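Local coordinates for putative lipoprotein (Campylobacter jejuni subsp. jejuni, PDB 4GIO) that is of unknown function but is probably a lipid-anchored bacterial protein whose folded part is a variant immunoglobulin-like beta sandwich, at residues 78-81 against 82-85. Sequence-based numbering, arbitrary orientation.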
ATOM      1  N   ARG A  78       8.100   9.411   3.614  1.00 23.10           N
ATOM      2  CA  ARG A  78       7.880  10.655   4.336  1.00 24.20           C
ATOM      3  C   ARG A  78       6.487  11.220   4.018  1.00 23.06           C
ATOM      4  O   ARG A  78       6.149  11.453   2.853  1.00 22.93           O
ATOM      5  CB  ARG A  78       8.926  11.695   3.946  1.00 25.18           C
ATOM      6  CG  ARG A  78       8.679  13.043   4.614  1.00 30.71           C
ATOM      7  CD  ARG A  78       9.311  13.042   5.980  1.00 39.01           C
ATOM      8  NE  ARG A  78       9.230  14.348   6.631  1.00 43.32           N
ATOM      9  CZ  ARG A  78       9.621  14.585   7.879  1.00 46.50           C
ATOM     10  NH1 ARG A  78      10.124  13.617   8.625  1.00 47.02           N
ATOM     11  NH2 ARG A  78       9.510  15.800   8.386  1.00 46.72           N
ATOM     12  N   ILE A  79       5.660  11.424   5.032  1.00 22.67           N
ATOM     13  CA  ILE A  79       4.355  12.101   4.828  1.00 21.71           C
ATOM     14  C   ILE A  79       4.502  13.550   5.382  1.00 23.26           C
ATOM     15  O   ILE A  79       4.617  13.728   6.613  1.00 21.13           O
ATOM     16  CB  ILE A  79       3.222  11.341   5.553  1.00 22.39           C
ATOM     17  CG1 ILE A  79       3.152   9.887   5.007  1.00 22.63           C
ATOM     18  CG2 ILE A  79       1.897  11.970   5.303  1.00 21.37           C
ATOM     19  CD1 ILE A  79       2.281   9.033   5.865  1.00 28.67           C
ATOM     20  N   PRO A  80       4.616  14.553   4.489  1.00 24.25           N
ATOM     21  CA  PRO A  80       4.737  15.996   4.921  1.00 24.68           C
ATOM     22  C   PRO A  80       3.482  16.479   5.613  1.00 24.49           C
ATOM     23  O   PRO A  80       2.401  15.996   5.332  1.00 24.81           O
ATOM     24  CB  PRO A  80       4.931  16.762   3.591  1.00 24.73           C
ATOM     25  CG  PRO A  80       5.541  15.747   2.644  1.00 26.33           C
ATOM     26  CD  PRO A  80       4.813  14.427   3.030  1.00 25.87           C
ATOM     27  N   ALA A  81       3.636  17.389   6.567  1.00 23.64           N
ATOM     28  CA  ALA A  81       2.488  17.975   7.219  1.00 24.28           C
ATOM     29  C   ALA A  81       1.362  18.530   6.279  1.00 24.37           C
ATOM     30  O   ALA A  81       1.598  19.358   5.428  1.00 24.48           O
ATOM     31  CB  ALA A  81       2.966  19.056   8.281  1.00 24.37           C
ATOM     32  N   GLY A  82       0.139  18.051   6.469  1.00 25.96           N
ATOM     33  CA  GLY A  82      -1.014  18.483   5.682  1.00 29.59           C
ATOM     34  C   GLY A  82      -0.996  18.463   4.154  1.00 31.01           C
ATOM     35  O   GLY A  82      -1.858  19.090   3.547  1.00 32.23           O
ATOM     36  N   GLN A  83      -0.018  17.775   3.541  1.00 31.46           N
ATOM     37  CA  GLN A  83       0.087  17.577   2.074  1.00 31.22           C
ATOM     38  C   GLN A  83      -0.479  16.162   1.779  1.00 30.13           C
ATOM     39  O   GLN A  83      -0.082  15.201   2.415  1.00 28.09           O
ATOM     40  CB  GLN A  83       1.563  17.524   1.634  1.00 32.20           C
ATOM     41  CG  GLN A  83       2.291  18.827   1.111  1.00 40.14           C
ATOM     42  CD  GLN A  83       3.655  18.482   0.399  1.00 47.11           C
ATOM     43  OE1 GLN A  83       3.728  17.502  -0.358  1.00 48.96           O
ATOM     44  NE2 GLN A  83       4.715  19.273   0.660  1.00 45.89           N
ATOM     45  N   GLU A  84      -1.363  16.036   0.797  1.00 29.15           N
ATOM     46  CA  GLU A  84      -1.795  14.711   0.322  1.00 29.17           C
ATOM     47  C   GLU A  84      -0.638  13.936  -0.275  1.00 26.71           C
ATOM     48  O   GLU A  84       0.109  14.475  -1.042  1.00 27.50           O
ATOM     49  CB  GLU A  84      -2.918  14.876  -0.681  1.00 30.37           C
ATOM     50  CG  GLU A  84      -3.480  13.645  -1.241  1.00 35.57           C
ATOM     51  CD  GLU A  84      -4.633  13.954  -2.207  1.00 42.83           C
ATOM     52  OE1 GLU A  84      -5.762  14.277  -1.739  1.00 45.47           O
ATOM     53  OE2 GLU A  84      -4.395  13.875  -3.431  1.00 43.29           O
ATOM     54  N   VAL A  85      -0.453  12.672   0.120  1.00 25.90           N
ATOM     55  CA  VAL A  85       0.637  11.806  -0.424  1.00 23.79           C
ATOM     56  C   VAL A  85      -0.066  10.625  -1.147  1.00 23.97           C
ATOM     57  O   VAL A  85      -0.934   9.966  -0.561  1.00 23.26           O
ATOM     58  CB  VAL A  85       1.587  11.279   0.719  1.00 25.50           C
ATOM     59  CG1 VAL A  85       2.522  10.144   0.241  1.00 25.93           C
ATOM     60  CG2 VAL A  85       2.447  12.426   1.330  1.00 22.70           C
TER
HETATM   61  O   HOH W   1      -0.119  14.799   5.048  1.00 20.12           O
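A type II beta turn, Pro80 to Gln83, carries the chain from strand 75-79 to strand 85-90. These strands belong to different sheets, so the turn lies in a crossover at one end of the immunoglobulin-like sandwich. Gly82 takes the third position of the turn with a positive phi of 53°. The closing bond, from Gln83 N to Pro80 O, is weak: it is nearly straight but 3.5 Å long. A water adds a second link inside the bend. The water lies 2.8 Å from Pro80 O and 2.7 Å from Gln83 O, within hydrogen-bonding distance of both carbonyl oxygens, and bridges them.

Side-chain contacts line the same bend. The Gln83 side chain runs past the Pro80 ring at a slant. Its amide carbon CD comes to 3.8 Å from Pro80 CB, and OE1 reaches 3.9 Å from Pro80 CG. Gln83 CG stands anti to the carbonyl carbon, with chi1 at -95°, and the chain is extended beyond it. The amide thus reaches along the proline carbons CB and CG. Val85 meets the other end of the ring. Its CG2 touches Pro80 CD at 3.5 Å, and also Ile79 CG2 at 4.0 Å. This methyl is anti to the carbonyl carbon of Val85, which directs it back at the Ile79-Pro80 pair.

Around the turn, Ile79 packs on Leu24 and Leu44, and backbone bonds tie Ile79 to Lys50, Gly82 to Ser46 and Val85 to Leu44. Ile79 is buried, while Ala81, Gly82 and Gln83 are exposed. Within the turn the direct bond is weak, so the water, the amide packed along CB and CG and the methyl against CD supplement it, while the outside backbone bonds tie the bend to the rest of the chain.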